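Local coordinates for Lactamase_B domain-containing protein (Bacillus lehensis G1, PDB 7EV5) that binds two zinc ions and is a dual-activity enzyme, probably a hydrolase, structurally akin to B3 metallo-beta-lactamases and glyoxalase II, at residues V16-D28 with S115-H127. Numbering follows the deposited sequence. Where two conformers were deposited one is given.
Sequences VLYNDDKEAVIFD and SLTIGTFTFSVFH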
loop_
_atom_site.group_PDB
_atom_site.type_symbol
_atom_site.label_atom_id
_atom_site.label_comp_id
_atom_site.label_asym_id
_atom_site.label_seq_id
_atom_site.Cartn_x
_atom_site.Cartn_y
_atom_site.Cartn_z
ATOM N N VAL A 16 -1.913 -9.651 -1.831
ATOM C CA VAL A 16 -1.785 -10.247 -3.151
ATOM C C VAL A 16 -3.175 -10.339 -3.753
ATOM O O VAL A 16 -4.041 -11.042 -3.218
ATOM C CB VAL A 16 -1.104 -11.623 -3.122
ATOM C CG1 VAL A 16 -1.020 -12.155 -4.545
ATOM C CG2 VAL A 16 0.284 -11.524 -2.508
ATOM N N LEU A 17 -3.394 -9.606 -4.841
ATOM C CA LEU A 17 -4.623 -9.660 -5.620
ATOM C C LEU A 17 -4.382 -10.575 -6.811
ATOM O O LEU A 17 -3.344 -10.475 -7.466
ATOM C CB LEU A 17 -4.965 -8.252 -6.115
ATOM C CG LEU A 17 -6.201 -8.077 -7.012
ATOM C CD1 LEU A 17 -7.506 -8.363 -6.263
ATOM C CD2 LEU A 17 -6.208 -6.664 -7.609
ATOM N N TYR A 18 -5.322 -11.475 -7.088
ATOM C CA TYR A 18 -5.113 -12.458 -8.140
ATOM C C TYR A 18 -6.392 -12.637 -8.945
ATOM O O TYR A 18 -7.459 -12.130 -8.589
ATOM C CB TYR A 18 -4.612 -13.796 -7.573
ATOM C CG TYR A 18 -5.453 -14.321 -6.433
ATOM C CD1 TYR A 18 -6.619 -15.031 -6.682
ATOM C CD2 TYR A 18 -5.092 -14.099 -5.109
ATOM C CE1 TYR A 18 -7.402 -15.505 -5.654
ATOM C CE2 TYR A 18 -5.870 -14.569 -4.074
ATOM C CZ TYR A 18 -7.023 -15.275 -4.354
ATOM O OH TYR A 18 -7.807 -15.754 -3.330
ATOM N N ASN A 19 -6.260 -13.355 -10.064
ATOM C CA ASN A 19 -7.370 -13.698 -10.945
ATOM C C ASN A 19 -7.397 -15.210 -11.147
ATOM O O ASN A 19 -6.541 -15.943 -10.641
ATOM C CB ASN A 19 -7.318 -12.925 -12.277
ATOM C CG ASN A 19 -6.074 -13.236 -13.117
ATOM O OD1 ASN A 19 -5.414 -14.261 -12.940
ATOM N ND2 ASN A 19 -5.765 -12.344 -14.057
ATOM N N ASP A 20 -8.386 -15.678 -11.914
ATOM C CA ASP A 20 -8.533 -17.114 -12.126
ATOM C C ASP A 20 -7.408 -17.700 -12.967
ATOM O O ASP A 20 -7.131 -18.901 -12.855
ATOM C CB ASP A 20 -9.905 -17.436 -12.723
ATOM C CG ASP A 20 -11.033 -17.240 -11.727
ATOM O OD1 ASP A 20 -10.746 -17.049 -10.526
ATOM O OD2 ASP A 20 -12.210 -17.285 -12.141
ATOM N N ASP A 21 -6.745 -16.884 -13.787
ATOM C CA ASP A 21 -5.579 -17.301 -14.561
ATOM C C ASP A 21 -4.300 -17.361 -13.733
ATOM O O ASP A 21 -3.222 -17.549 -14.310
ATOM C CB ASP A 21 -5.360 -16.367 -15.758
ATOM C CG ASP A 21 -6.443 -16.498 -16.811
ATOM O OD1 ASP A 21 -6.599 -15.559 -17.624
ATOM O OD2 ASP A 21 -7.133 -17.536 -16.827
ATOM N N LYS A 22 -4.401 -17.188 -12.413
ATOM C CA LYS A 22 -3.284 -17.278 -11.474
ATOM C C LYS A 22 -2.227 -16.194 -11.678
ATOM O O LYS A 22 -1.066 -16.372 -11.296
ATOM C CB LYS A 22 -2.675 -18.686 -11.403
ATOM C CG LYS A 22 -3.622 -19.717 -10.795
ATOM C CD LYS A 22 -2.953 -20.474 -9.654
ATOM C CE LYS A 22 -3.955 -21.303 -8.868
ATOM N NZ LYS A 22 -3.778 -21.145 -7.392
ATOM N N GLU A 23 -2.609 -15.067 -12.260
ATOM C CA GLU A 23 -1.760 -13.888 -12.292
ATOM C C GLU A 23 -2.046 -13.046 -11.062
ATOM O O GLU A 23 -3.125 -13.126 -10.468
ATOM C CB GLU A 23 -2.048 -13.067 -13.541
ATOM C CG GLU A 23 -1.780 -13.820 -14.826
ATOM C CD GLU A 23 -2.377 -13.123 -16.032
ATOM O OE1 GLU A 23 -3.520 -12.624 -15.940
ATOM O OE2 GLU A 23 -1.691 -13.068 -17.075
ATOM N N ALA A 24 -1.068 -12.229 -10.674
ATOM C CA ALA A 24 -1.193 -11.559 -9.390
ATOM C C ALA A 24 -0.551 -10.179 -9.399
ATOM O O ALA A 24 0.393 -9.909 -10.146
ATOM C CB ALA A 24 -0.560 -12.394 -8.278
ATOM N N VAL A 25 -1.059 -9.329 -8.510
ATOM C CA VAL A 25 -0.507 -8.009 -8.217
ATOM C C VAL A 25 -0.173 -7.981 -6.730
ATOM O O VAL A 25 -0.994 -8.388 -5.900
ATOM C CB VAL A 25 -1.511 -6.893 -8.582
ATOM C CG1 VAL A 25 -0.925 -5.508 -8.319
ATOM C CG2 VAL A 25 -1.906 -7.005 -10.045
ATOM N N ILE A 26 1.033 -7.518 -6.399
ATOM C CA ILE A 26 1.534 -7.491 -5.028
ATOM C C ILE A 26 1.513 -6.050 -4.542
ATOM O O ILE A 26 2.012 -5.163 -5.240
ATOM C CB ILE A 26 2.965 -8.049 -4.955
ATOM C CG1 ILE A 26 3.021 -9.503 -5.451
ATOM C CG2 ILE A 26 3.495 -7.919 -3.532
ATOM C CD1 ILE A 26 4.445 -10.048 -5.606
ATOM N N PHE A 27 0.954 -5.817 -3.350
ATOM C CA PHE A 27 0.971 -4.505 -2.710
ATOM C C PHE A 27 1.822 -4.564 -1.456
ATOM O O PHE A 27 1.671 -5.484 -0.649
ATOM C CB PHE A 27 -0.440 -4.078 -2.300
ATOM C CG PHE A 27 -1.371 -3.911 -3.453
ATOM C CD1 PHE A 27 -1.553 -2.676 -4.044
ATOM C CD2 PHE A 27 -2.043 -5.001 -3.970
ATOM C CE1 PHE A 27 -2.407 -2.532 -5.120
ATOM C CE2 PHE A 27 -2.890 -4.866 -5.055
ATOM C CZ PHE A 27 -3.077 -3.630 -5.623
ATOM N N ASP A 28 2.697 -3.578 -1.293
ATOM C CA ASP A 28 3.396 -3.332 -0.037
ATOM C C ASP A 28 4.063 -4.558 0.592
ATOM O O ASP A 28 3.727 -4.939 1.720
ATOM C CB ASP A 28 2.465 -2.670 0.974
ATOM C CG ASP A 28 2.013 -1.285 0.559
ATOM O OD1 ASP A 28 2.360 -0.822 -0.545
ATOM O OD2 ASP A 28 1.286 -0.641 1.351
ATOM N N SER A 115 -5.943 6.365 -13.547
ATOM C CA SER A 115 -6.126 4.954 -13.836
ATOM C C SER A 115 -4.767 4.308 -14.059
ATOM O O SER A 115 -3.811 4.965 -14.483
ATOM C CB SER A 115 -6.993 4.761 -15.086
ATOM O OG SER A 115 -7.453 3.425 -15.186
ATOM N N LEU A 116 -4.698 3.007 -13.775
ATOM C CA LEU A 116 -3.502 2.198 -13.970
ATOM C C LEU A 116 -3.955 0.786 -14.312
ATOM O O LEU A 116 -4.764 0.200 -13.584
ATOM C CB LEU A 116 -2.656 2.171 -12.690
ATOM C CG LEU A 116 -1.451 1.240 -12.681
ATOM C CD1 LEU A 116 -0.486 1.613 -13.795
ATOM C CD2 LEU A 116 -0.766 1.309 -11.319
ATOM N N THR A 117 -3.435 0.239 -15.409
ATOM C CA THR A 117 -3.752 -1.123 -15.819
ATOM C C THR A 117 -2.502 -1.991 -15.740
ATOM O O THR A 117 -1.477 -1.667 -16.345
ATOM C CB THR A 117 -4.363 -1.147 -17.217
ATOM O OG1 THR A 117 -5.618 -0.458 -17.184
ATOM C CG2 THR A 117 -4.596 -2.574 -17.666
ATOM N N ILE A 118 -2.591 -3.078 -14.977
ATOM C CA ILE A 118 -1.520 -4.054 -14.822
ATOM C C ILE A 118 -2.056 -5.359 -15.395
ATOM O O ILE A 118 -2.878 -6.027 -14.758
ATOM C CB ILE A 118 -1.112 -4.235 -13.347
ATOM C CG1 ILE A 118 -0.673 -2.904 -12.703
ATOM C CG2 ILE A 118 -0.012 -5.304 -13.221
ATOM C CD1 ILE A 118 0.603 -2.318 -13.274
ATOM N N GLY A 119 -1.598 -5.727 -16.585
ATOM C CA GLY A 119 -2.181 -6.893 -17.236
ATOM C C GLY A 119 -3.656 -6.639 -17.486
ATOM O O GLY A 119 -4.032 -5.640 -18.106
ATOM N N THR A 120 -4.522 -7.523 -16.989
ATOM C CA THR A 120 -5.960 -7.291 -17.075
ATOM C C THR A 120 -6.559 -6.716 -15.794
ATOM O O THR A 120 -7.784 -6.603 -15.691
ATOM C CB THR A 120 -6.712 -8.557 -17.501
ATOM O OG1 THR A 120 -6.352 -9.646 -16.647
ATOM C CG2 THR A 120 -6.403 -8.911 -18.953
ATOM N N PHE A 121 -5.734 -6.342 -14.817
ATOM C CA PHE A 121 -6.222 -5.670 -13.617
ATOM C C PHE A 121 -6.236 -4.170 -13.868
ATOM O O PHE A 121 -5.188 -3.579 -14.148
ATOM C CB PHE A 121 -5.303 -5.938 -12.426
ATOM C CG PHE A 121 -5.112 -7.391 -12.093
ATOM C CD1 PHE A 121 -5.959 -8.035 -11.202
ATOM C CD2 PHE A 121 -4.067 -8.102 -12.645
ATOM C CE1 PHE A 121 -5.763 -9.367 -10.877
ATOM C CE2 PHE A 121 -3.869 -9.445 -12.329
ATOM C CZ PHE A 121 -4.722 -10.074 -11.439
ATOM N N THR A 122 -7.400 -3.546 -13.742
ATOM C CA THR A 122 -7.472 -2.096 -13.842
ATOM C C THR A 122 -7.800 -1.492 -12.486
ATOM O O THR A 122 -8.647 -2.008 -11.746
ATOM C CB THR A 122 -8.465 -1.634 -14.912
ATOM O OG1 THR A 122 -8.063 -2.170 -16.174
ATOM C CG2 THR A 122 -8.473 -0.106 -15.017
ATOM N N PHE A 123 -7.100 -0.407 -12.168
ATOM C CA PHE A 123 -7.264 0.299 -10.912
ATOM C C PHE A 123 -7.552 1.760 -11.186
ATOM O O PHE A 123 -7.039 2.335 -12.152
ATOM C CB PHE A 123 -5.962 0.251 -10.103
ATOM C CG PHE A 123 -5.475 -1.135 -9.827
ATOM C CD1 PHE A 123 -5.995 -1.870 -8.772
ATOM C CD2 PHE A 123 -4.493 -1.700 -10.613
ATOM C CE1 PHE A 123 -5.541 -3.160 -8.517
ATOM C CE2 PHE A 123 -4.032 -2.979 -10.366
ATOM C CZ PHE A 123 -4.551 -3.709 -9.317
ATOM N N SER A 124 -8.396 2.341 -10.349
ATOM C CA SER A 124 -8.461 3.784 -10.209
ATOM C C SER A 124 -7.441 4.191 -9.154
ATOM O O SER A 124 -7.304 3.537 -8.116
ATOM C CB SER A 124 -9.857 4.219 -9.769
ATOM O OG SER A 124 -10.783 4.126 -10.834
ATOM N N VAL A 125 -6.705 5.258 -9.428
ATOM C CA VAL A 125 -5.628 5.699 -8.549
ATOM C C VAL A 125 -5.996 7.043 -7.945
ATOM O O VAL A 125 -6.317 7.996 -8.666
ATOM C CB VAL A 125 -4.295 5.789 -9.304
ATOM C CG1 VAL A 125 -3.214 6.320 -8.396
ATOM C CG2 VAL A 125 -3.926 4.428 -9.888
ATOM N N PHE A 126 -5.935 7.126 -6.624
ATOM C CA PHE A 126 -6.154 8.374 -5.917
ATOM C C PHE A 126 -4.880 8.760 -5.189
ATOM O O PHE A 126 -4.247 7.921 -4.544
ATOM C CB PHE A 126 -7.277 8.219 -4.901
ATOM C CG PHE A 126 -8.607 7.871 -5.512
ATOM C CD1 PHE A 126 -9.490 8.866 -5.890
ATOM C CD2 PHE A 126 -8.964 6.555 -5.716
ATOM C CE1 PHE A 126 -10.722 8.543 -6.443
ATOM C CE2 PHE A 126 -10.192 6.222 -6.276
ATOM C CZ PHE A 126 -11.067 7.225 -6.641
ATOM N N HIS A 127 -4.514 10.031 -5.277
ATOM C CA HIS A 127 -3.396 10.547 -4.500
ATOM C C HIS A 127 -3.959 10.960 -3.143
ATOM O O HIS A 127 -4.798 11.863 -3.064
ATOM C CB HIS A 127 -2.711 11.702 -5.238
ATOM C CG HIS A 127 -1.476 12.207 -4.553
ATOM N ND1 HIS A 127 -1.122 13.539 -4.548
ATOM C CD2 HIS A 127 -0.523 11.565 -3.834
ATOM C CE1 HIS A 127 -0.001 13.695 -3.864
ATOM N NE2 HIS A 127 0.382 12.511 -3.417
HETATM O O HOH W 1 -7.148 -9.679 -14.237
HETATM O O HOH W 2 -3.334 -9.761 -16.089
HETATM O O HOH W 3 -5.656 -12.072 -17.652
#
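Strand 23-27 runs over strand 121-127 at 31°, the two axes approaching to 9.7 Å, so that the hairpins 16-28 and 115-127 face each other from the two beta-sheets of the metallo-beta-lactamase fold. F121 fills the gap between them. V25 CG2 lies over one face of the F121 ring, 3.9 Å from its centroid, in a CH-pi contact; the methyl sits off-centre toward the rim and also meets CG2 of I118. Water 1 lies over the middle of the opposite face. The ring edge reaches the backbone of the other hairpin, with F121 CZ 3.6 Å from E23 O and the carbonyl carbon of Y18 close to the ring plane. L17 CD2 touches both phenylalanines of the facing strand, 3.9 Å from F121 CD1 and 3.7 Å from F123 CE1, the latter at the edge of its ring. Deeper in, F27 turns its edge to the face of F123 in an offset T-shaped pair, planes at 85°; F147 stacks on F27, and Y140 of strand 136-140 packs against L17 and F121.

At the turn end the contact becomes polar. N19 ND2 gives E23 OE1 a nearly straight hydrogen bond of 2.9 Å, in the amide plane and to the anti lone pair of the carboxylate, while E23 N returns one to N19 OD1. This pairing holds the amide only 14° from the plane of the F121 ring. Water 1 joins N19 ND2 to T120 OG1, water 2 links E23 OE1 to T120 N, and water 3 connects E23 OE1 with T120 OG1. The two hairpins thus meet through apolar and aromatic side chains, whereas their turns are bridged by three waters, with the E23 carboxylate probably stabilised by the three donors around OE1.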